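Local coordinates for protein putative agmatinase (Clostridium difficile, PDB 3LHL) that probably hydrolyses agmatine to putrescine and urea, as a manganese-dependent member of the arginase family, at residues K142-W145 and D146-D150; G220-Y224 and R225-E229; T256-S259 and T260-C264; L48-L52 and E53-I57. All blocks are in the same frame, centred on the assembly; numbering follows the deposited sequence.

Contact 1: residues K142-W145 and D146-D150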
# COMPACT_ATOMS: atom_id res chain seq x y z
N LYS A 142 0.72 12.23 6.79
CA LYS A 142 0.37 13.41 7.58
C LYS A 142 -1.08 13.75 7.25
O LYS A 142 -1.86 14.08 8.13
CB LYS A 142 1.29 14.58 7.23
CG LYS A 142 1.04 15.84 8.06
CD LYS A 142 1.27 15.59 9.55
CE LYS A 142 0.85 16.79 10.38
NZ LYS A 142 1.61 18.02 10.02
N ARG A 143 -1.42 13.66 5.97
CA ARG A 143 -2.79 13.94 5.54
C ARG A 143 -3.75 12.98 6.22
O ARG A 143 -4.81 13.38 6.69
CB ARG A 143 -2.93 13.78 4.02
CG ARG A 143 -2.26 14.89 3.24
CD ARG A 143 -2.76 16.24 3.70
NE ARG A 143 -1.66 17.19 3.72
CZ ARG A 143 -1.23 17.83 4.80
NH1 ARG A 143 -1.82 17.64 5.98
NH2 ARG A 143 -0.19 18.64 4.71
N ILE A 144 -3.36 11.71 6.28
CA ILE A 144 -4.20 10.70 6.91
C ILE A 144 -4.29 10.92 8.42
O ILE A 144 -5.34 10.71 9.01
CB ILE A 144 -3.67 9.28 6.62
CG1 ILE A 144 -3.87 8.97 5.13
CG2 ILE A 144 -4.36 8.26 7.53
CD1 ILE A 144 -3.35 7.62 4.68
N TRP A 145 -3.20 11.37 9.04
CA TRP A 145 -3.23 11.62 10.47
C TRP A 145 -4.21 12.76 10.77
O TRP A 145 -4.86 12.76 11.82
CB TRP A 145 -1.84 12.01 10.97
CG TRP A 145 -1.84 12.36 12.43
CD1 TRP A 145 -1.85 11.49 13.49
CD2 TRP A 145 -1.90 13.68 12.99
NE1 TRP A 145 -1.91 12.19 14.67
CE2 TRP A 145 -1.94 13.53 14.40
CE3 TRP A 145 -1.92 14.97 12.44
CZ2 TRP A 145 -2.00 14.63 15.27
CZ3 TRP A 145 -1.98 16.07 13.30
CH2 TRP A 145 -2.02 15.89 14.70
N ASP A 146 -4.32 13.72 9.86
CA ASP A 146 -5.26 14.82 10.04
C ASP A 146 -6.68 14.28 10.10
O ASP A 146 -7.58 14.93 10.62
CB ASP A 146 -5.16 15.84 8.90
CG ASP A 146 -3.95 16.73 9.01
OD1 ASP A 146 -3.48 16.97 10.14
OD2 ASP A 146 -3.47 17.22 7.97
N ILE A 147 -6.88 13.09 9.55
CA ILE A 147 -8.21 12.49 9.54
C ILE A 147 -8.50 11.58 10.75
O ILE A 147 -9.58 11.66 11.33
CB ILE A 147 -8.44 11.67 8.25
CG1 ILE A 147 -8.34 12.58 7.03
CG2 ILE A 147 -9.81 11.00 8.29
CD1 ILE A 147 -8.45 11.84 5.71
N VAL A 148 -7.53 10.75 11.13
CA VAL A 148 -7.73 9.81 12.24
C VAL A 148 -7.14 10.22 13.58
O VAL A 148 -7.60 9.76 14.62
CB VAL A 148 -7.19 8.41 11.89
CG1 VAL A 148 -7.89 7.88 10.64
CG2 VAL A 148 -5.67 8.48 11.68
N GLY A 149 -6.11 11.05 13.56
CA GLY A 149 -5.50 11.47 14.81
C GLY A 149 -4.58 10.42 15.40
O GLY A 149 -4.25 9.43 14.73
N ASP A 150 -4.18 10.62 16.65
CA ASP A 150 -3.26 9.71 17.33
C ASP A 150 -3.78 8.31 17.63
O ASP A 150 -4.99 8.06 17.65
CB ASP A 150 -2.78 10.33 18.65
CG ASP A 150 -2.21 11.73 18.47
OD1 ASP A 150 -1.63 12.03 17.40
OD2 ASP A 150 -2.33 12.53 19.42
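K142 meets D146 one helical turn on: its carbonyl O accepts from D146 N at 3.0 Å, while its ammonium group is paired with E128 instead of the nearby D146 carboxylate. R143 folds its chain back at chi2 and chi3, which brings NH1 to D146 OD2 at 2.6 Å. Guanidinium and carboxylate lie side by side and nearly coplanar (16° between planes), an i to i+3 salt bridge on the helix surface; NH2 of the same guanidinium pairs with E128, so two acids hold it. I144 O takes two donors, V148 N at 3.0 Å and I147 N at 2.9 Å, the latter from above the carbonyl plane, so one acceptor serves an i to i+4 and an i to i+3 bond. W145 packs against the residues that leave the helix. With CG anti to the backbone N (chi1 177°), its indole reaches G149, whose CA, in a residue with positive phi, sits over the five-membered ring 4.0 Å from its centroid, a CH-pi contact. At the ring edge NE1 donates to D150 OD1 at 2.7 Å; the acceptor lies in the indole plane and also bonds H174. H174 and F168 meet the indole edge-to-face. The turn closes helix 140-148 in the beta-alpha-beta unit between strands 115-120 and 153-158: I144, W145 and V148 rest on I153, while R143, I147 and V148 touch helix 101-111.

Contact 2: residues G220-Y224 and R225-E229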
# COMPACT_ATOMS: atom_id res chain seq x y z
N GLY A 220 19.46 -0.13 3.43
CA GLY A 220 19.15 -0.54 4.79
C GLY A 220 17.76 -1.11 5.04
O GLY A 220 17.32 -1.17 6.19
N GLY A 221 17.06 -1.54 4.00
CA GLY A 221 15.74 -2.11 4.19
C GLY A 221 15.78 -3.62 4.32
O GLY A 221 16.85 -4.22 4.32
N VAL A 222 14.61 -4.25 4.44
CA VAL A 222 14.52 -5.70 4.56
C VAL A 222 14.52 -6.36 3.18
O VAL A 222 14.15 -5.74 2.18
CB VAL A 222 13.24 -6.14 5.29
CG1 VAL A 222 13.37 -5.86 6.79
CG2 VAL A 222 12.03 -5.42 4.71
N ASN A 223 14.95 -7.62 3.13
CA ASN A 223 14.95 -8.35 1.86
C ASN A 223 13.57 -8.97 1.72
O ASN A 223 12.71 -8.78 2.58
CB ASN A 223 16.03 -9.43 1.83
CG ASN A 223 15.95 -10.37 3.02
OD1 ASN A 223 14.86 -10.77 3.45
ND2 ASN A 223 17.11 -10.76 3.54
N TYR A 224 13.35 -9.73 0.66
CA TYR A 224 12.04 -10.34 0.45
C TYR A 224 11.69 -11.46 1.43
O TYR A 224 10.54 -11.60 1.84
CB TYR A 224 11.89 -10.88 -0.97
CG TYR A 224 10.48 -11.33 -1.25
CD1 TYR A 224 9.50 -10.41 -1.63
CD2 TYR A 224 10.08 -12.65 -1.01
CE1 TYR A 224 8.17 -10.79 -1.76
CE2 TYR A 224 8.75 -13.04 -1.15
CZ TYR A 224 7.80 -12.10 -1.52
OH TYR A 224 6.48 -12.46 -1.62
N ARG A 225 12.68 -12.28 1.78
CA ARG A 225 12.43 -13.39 2.70
C ARG A 225 11.93 -12.89 4.05
O ARG A 225 11.04 -13.48 4.65
CB ARG A 225 13.70 -14.22 2.89
CG ARG A 225 13.44 -15.72 2.96
CD ARG A 225 14.64 -16.47 3.50
NE ARG A 225 15.87 -16.04 2.85
CZ ARG A 225 17.08 -16.45 3.20
NH1 ARG A 225 17.23 -17.32 4.19
NH2 ARG A 225 18.14 -15.99 2.56
N GLU A 226 12.52 -11.79 4.51
CA GLU A 226 12.11 -11.20 5.78
C GLU A 226 10.73 -10.57 5.64
O GLU A 226 9.86 -10.75 6.49
CB GLU A 226 13.11 -10.12 6.21
CG GLU A 226 14.53 -10.65 6.44
CD GLU A 226 15.55 -9.53 6.57
OE1 GLU A 226 15.72 -8.76 5.61
OE2 GLU A 226 16.20 -9.44 7.64
N PHE A 227 10.52 -9.84 4.55
CA PHE A 227 9.24 -9.18 4.33
C PHE A 227 8.03 -10.10 4.23
O PHE A 227 6.99 -9.83 4.83
CB PHE A 227 9.29 -8.31 3.07
CG PHE A 227 8.07 -7.45 2.88
CD1 PHE A 227 7.89 -6.30 3.65
CD2 PHE A 227 7.08 -7.81 1.97
CE1 PHE A 227 6.74 -5.53 3.52
CE2 PHE A 227 5.92 -7.04 1.84
CZ PHE A 227 5.75 -5.90 2.61
N GLN A 228 8.16 -11.20 3.49
CA GLN A 228 7.03 -12.11 3.31
C GLN A 228 6.46 -12.62 4.63
O GLN A 228 5.32 -13.08 4.67
CB GLN A 228 7.42 -13.28 2.40
CG GLN A 228 8.12 -14.43 3.07
CD GLN A 228 8.52 -15.51 2.08
OE1 GLN A 228 7.83 -15.74 1.09
NE2 GLN A 228 9.64 -16.17 2.34
N GLU A 229 7.23 -12.53 5.70
CA GLU A 229 6.76 -12.97 7.01
C GLU A 229 5.50 -12.22 7.44
O GLU A 229 4.69 -12.74 8.20
CB GLU A 229 7.85 -12.77 8.07
CG GLU A 229 8.98 -13.78 8.00
CD GLU A 229 8.48 -15.21 8.12
OE1 GLU A 229 7.66 -15.48 9.03
OE2 GLU A 229 8.90 -16.07 7.32
O HOH W 1 5.82 -14.86 -0.36
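R225 opens the second segment by setting its CB 3.7 Å from N223 OD1, in the first turn of helix 224-227. E226 then completes a capping box with N223. Its backbone N donates to N223 OD1 at 2.8 Å, nearly straight along the side-chain C=O, and its own carboxylate bonds back: OE1 accepts from N223 N at 2.8 Å with an N-H...O angle of 172°. N223 reaches this position with CG between its backbone N and carbonyl carbon (chi1 54°), and E226 by an extended chain that crosses the asparagine at about a right angle. The two reciprocal bonds satisfy backbone N-H groups at the start of the helix and fix both side chains. F227 N continues the turn to N223 O at 3.1 Å, and F227 CB packs against V222 CG2 at 4.3 Å. Q228 N bonds Y224 O at 2.9 Å; its side chain crosses that of Y224 at about a right angle, with Q228 OE1 3.6 Å from Y224 CE2. A water joins the two polar ends, accepting from Y224 OH and donating to Q228 OE1 at 2.6 Å. Upstream, D207 holds the backbone of G221 and V222. Lying after strand 196-202, which ends at the manganese ligand D202, the short helix packs against helix 258-278: Y224 touches K265, I266 and E269, while F227 also rests on I266.

Contact 3: residues T256-S259 and T260-C264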
# COMPACT_ATOMS: atom_id res chain seq x y z
N THR A 256 16.75 -4.82 -14.52
CA THR A 256 16.71 -6.29 -14.48
C THR A 256 15.27 -6.76 -14.55
O THR A 256 15.00 -7.91 -14.90
CB THR A 256 17.32 -6.87 -13.18
OG1 THR A 256 16.39 -6.72 -12.11
CG2 THR A 256 18.63 -6.19 -12.83
N GLY A 257 14.35 -5.88 -14.18
CA GLY A 257 12.94 -6.23 -14.20
C GLY A 257 12.47 -6.96 -12.95
O GLY A 257 11.27 -7.18 -12.78
N VAL A 258 13.39 -7.32 -12.07
CA VAL A 258 13.02 -8.05 -10.86
C VAL A 258 12.03 -7.33 -9.94
O VAL A 258 11.20 -7.96 -9.30
CB VAL A 258 14.27 -8.49 -10.07
CG1 VAL A 258 13.89 -9.01 -8.69
CG2 VAL A 258 15.01 -9.59 -10.86
N SER A 259 12.12 -6.00 -9.87
CA SER A 259 11.21 -5.22 -9.03
C SER A 259 9.75 -5.49 -9.39
O SER A 259 8.89 -5.53 -8.52
CB SER A 259 11.50 -3.73 -9.19
OG SER A 259 12.76 -3.40 -8.65
N THR A 260 9.49 -5.67 -10.68
CA THR A 260 8.14 -5.94 -11.15
C THR A 260 7.68 -7.32 -10.68
O THR A 260 6.54 -7.51 -10.26
CB THR A 260 8.09 -5.88 -12.70
OG1 THR A 260 8.50 -4.58 -13.13
CG2 THR A 260 6.67 -6.17 -13.21
N VAL A 261 8.60 -8.28 -10.74
CA VAL A 261 8.30 -9.64 -10.33
C VAL A 261 7.99 -9.64 -8.84
O VAL A 261 7.06 -10.31 -8.39
CB VAL A 261 9.51 -10.57 -10.61
CG1 VAL A 261 9.19 -11.98 -10.16
CG2 VAL A 261 9.84 -10.54 -12.09
N ILE A 262 8.76 -8.87 -8.08
CA ILE A 262 8.55 -8.78 -6.64
C ILE A 262 7.16 -8.22 -6.34
O ILE A 262 6.45 -8.72 -5.47
CB ILE A 262 9.62 -7.87 -5.99
CG1 ILE A 262 11.01 -8.50 -6.18
CG2 ILE A 262 9.29 -7.65 -4.52
CD1 ILE A 262 12.16 -7.69 -5.59
N ALA A 263 6.78 -7.17 -7.07
CA ALA A 263 5.47 -6.55 -6.87
C ALA A 263 4.36 -7.55 -7.20
O ALA A 263 3.33 -7.60 -6.53
CB ALA A 263 5.34 -5.30 -7.76
N CYS A 264 4.58 -8.34 -8.24
CA CYS A 264 3.60 -9.32 -8.66
C CYS A 264 3.39 -10.37 -7.59
O CYS A 264 2.26 -10.73 -7.28
CB CYS A 264 4.03 -9.98 -9.96
SG CYS A 264 3.86 -8.92 -11.42
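I262 N donates to V258 O at 2.9 Å and A263 N to S259 O at 3.0 Å, the opening i to i+4 bonds of helix 258-278. G257 occupies the N-cap position, and its carbonyl O receives a weak bond from T260 N at 3.1 Å. An ST turn leads into the helix: T256 OG1 accepts from V258 N at 3.1 Å with an N-H...O angle of 167°, thereby taking up an N-H of the first turn. D254 braces this start through both carboxylate oxygens, OD1 bonding T256 OG1 and OD2 bonding S259 OG. The serine hydroxyl, anti to its carbonyl carbon (chi1 -68°), is also bonded to G213 N, which ties the helix start to the loop holding F211 and P212. Beyond these bonds the helix packs on two sets of neighbours. V261, A263 and C264 turn to helix 30-38, where A263 and C264 touch M34 and V261 and C264 touch E37; T260 OG1 makes a weak hydrogen bond to S33 there. I262 leans on L206 of the loop that follows the manganese ligands D202 and D204. Within the turn itself, the I262 chain runs back along the helix toward V258, so that its CG1 lies 3.2 Å from V258 O and its terminal CD1 meets V258 CG1 at 3.8 Å.

Contact 4: residues L48-L52 and E53-I57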
# COMPACT_ATOMS: atom_id res chain seq x y z
N LEU A 48 2.34 -19.76 1.77
CA LEU A 48 1.08 -19.64 2.48
C LEU A 48 0.18 -20.86 2.31
O LEU A 48 -0.78 -21.04 3.07
CB LEU A 48 0.32 -18.40 1.99
CG LEU A 48 1.02 -17.04 2.16
CD1 LEU A 48 0.36 -16.02 1.25
CD2 LEU A 48 0.98 -16.60 3.62
N ASP A 49 0.49 -21.70 1.32
CA ASP A 49 -0.29 -22.89 1.01
C ASP A 49 -1.72 -22.48 0.68
O ASP A 49 -2.69 -23.02 1.22
CB ASP A 49 -0.26 -23.89 2.18
CG ASP A 49 -0.99 -25.19 1.85
OD1 ASP A 49 -1.02 -25.56 0.66
OD2 ASP A 49 -1.51 -25.84 2.78
N LEU A 50 -1.84 -21.50 -0.20
CA LEU A 50 -3.13 -20.99 -0.66
C LEU A 50 -3.01 -20.85 -2.17
O LEU A 50 -1.90 -20.70 -2.69
CB LEU A 50 -3.42 -19.63 -0.03
CG LEU A 50 -3.61 -19.59 1.49
CD1 LEU A 50 -3.74 -18.15 1.96
CD2 LEU A 50 -4.85 -20.39 1.88
N ASP A 51 -4.13 -20.90 -2.88
CA ASP A 51 -4.11 -20.80 -4.34
C ASP A 51 -5.14 -19.78 -4.82
O ASP A 51 -6.31 -19.86 -4.46
CB ASP A 51 -4.43 -22.18 -4.95
CG ASP A 51 -3.96 -22.30 -6.39
OD1 ASP A 51 -4.31 -21.45 -7.23
OD2 ASP A 51 -3.23 -23.27 -6.69
N LEU A 52 -4.70 -18.84 -5.65
CA LEU A 52 -5.61 -17.82 -6.18
C LEU A 52 -6.86 -18.41 -6.83
O LEU A 52 -7.91 -17.78 -6.86
CB LEU A 52 -4.88 -16.94 -7.20
CG LEU A 52 -3.91 -15.89 -6.64
CD1 LEU A 52 -3.24 -15.14 -7.79
CD2 LEU A 52 -4.67 -14.92 -5.75
N GLU A 53 -6.74 -19.64 -7.34
CA GLU A 53 -7.84 -20.31 -8.01
C GLU A 53 -9.02 -20.69 -7.12
O GLU A 53 -10.10 -20.99 -7.63
CB GLU A 53 -7.33 -21.56 -8.72
CG GLU A 53 -6.35 -21.26 -9.85
CD GLU A 53 -5.85 -22.52 -10.54
OE1 GLU A 53 -5.22 -23.37 -9.87
OE2 GLU A 53 -6.09 -22.65 -11.76
N ASP A 54 -8.83 -20.68 -5.81
CA ASP A 54 -9.92 -21.03 -4.90
C ASP A 54 -10.75 -19.82 -4.51
O ASP A 54 -11.64 -19.92 -3.67
CB ASP A 54 -9.37 -21.67 -3.61
CG ASP A 54 -8.53 -22.90 -3.87
OD1 ASP A 54 -8.87 -23.67 -4.79
OD2 ASP A 54 -7.54 -23.09 -3.14
N TYR A 55 -10.47 -18.67 -5.12
CA TYR A 55 -11.19 -17.46 -4.74
C TYR A 55 -11.78 -16.64 -5.87
O TYR A 55 -11.39 -16.75 -7.03
CB TYR A 55 -10.27 -16.56 -3.92
CG TYR A 55 -9.57 -17.28 -2.80
CD1 TYR A 55 -10.26 -17.68 -1.66
CD2 TYR A 55 -8.21 -17.61 -2.90
CE1 TYR A 55 -9.63 -18.41 -0.66
CE2 TYR A 55 -7.57 -18.34 -1.90
CZ TYR A 55 -8.29 -18.73 -0.78
OH TYR A 55 -7.67 -19.48 0.20
N ASN A 56 -12.75 -15.81 -5.50
CA ASN A 56 -13.39 -14.92 -6.44
C ASN A 56 -12.74 -13.55 -6.28
O ASN A 56 -13.00 -12.83 -5.32
CB ASN A 56 -14.89 -14.83 -6.17
CG ASN A 56 -15.63 -16.07 -6.61
OD1 ASN A 56 -15.63 -16.41 -7.79
ND2 ASN A 56 -16.26 -16.76 -5.66
N ILE A 57 -11.87 -13.23 -7.23
CA ILE A 57 -11.18 -11.95 -7.23
C ILE A 57 -11.45 -11.27 -8.56
O ILE A 57 -11.33 -11.88 -9.62
CB ILE A 57 -9.66 -12.14 -7.05
CG1 ILE A 57 -9.39 -12.86 -5.72
CG2 ILE A 57 -8.96 -10.79 -7.08
CD1 ILE A 57 -7.96 -13.34 -5.56
O HOH W 2 -6.47 -22.04 -1.07
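D51 grips the turn that follows it through two acceptors. Its carbonyl O takes D54 N at 3.0 Å, from above the carbonyl plane, while its side-chain OD1 takes E53 N at 3.0 Å on the anti side of the carboxylate. One residue on, L52 O accepts from Y55 N at 3.2 Å, a second i to i+3 bond in keeping with the short 3-10 segment. The D51 carboxylate lies alongside that of E53, with OD1 and OE1 3.4 Å apart; this like-charge approach is probably eased by T43 OG1, which also bonds D51 OD1. L52 CD2 meets I57 CD1 at 3.7 Å in an apolar contact, the two chains crossing at about a right angle; the L50 methyl CD2 also lies 3.4 Å from Y55 OH. The turn joins strand 50-51, paired antiparallel with 44-45 in a small hairpin, to strand 57-62 at one border of the parallel sheet; D49 and L50, opposite S45, make a G1 beta bulge. With chi1 -49°, the Y55 ring turns a face to D54, whose CB stands 4.1 Å from the ring plane, over its centre. A water links D51 N and Y55 OH to D54, donating to D54 OD2 at 2.6 Å. The tyrosine hydroxyl is further bonded to D276 of helix 258-278, and the same helix receives L52 on R268 and L272, and I57 on S275.

Overall arrangement
All four contacts are local turns, placed at different points of the parallel alpha/beta fold. Contact 3 is the most buried; contacts 1, 2 and 4 lie at the surface. Helix 258-278 links three of them: contact 3 forms its start, Y224 of contact 2 packs on I262 of contact 3 (CD1 to CG2 4.0 Å), and contact 4 rests farther along it. Contact 1 stands apart, about 32 Å between centres from contact 3 and on the opposite side of the chain's centre. Two contacts begin helices, by a capping box in 2 and an ST turn in 3, whereas contact 1 ends one, with an indole against the departing chain and a salt bridge along the last turns, and contact 4 uses a 3-10 turn and acidic side chains.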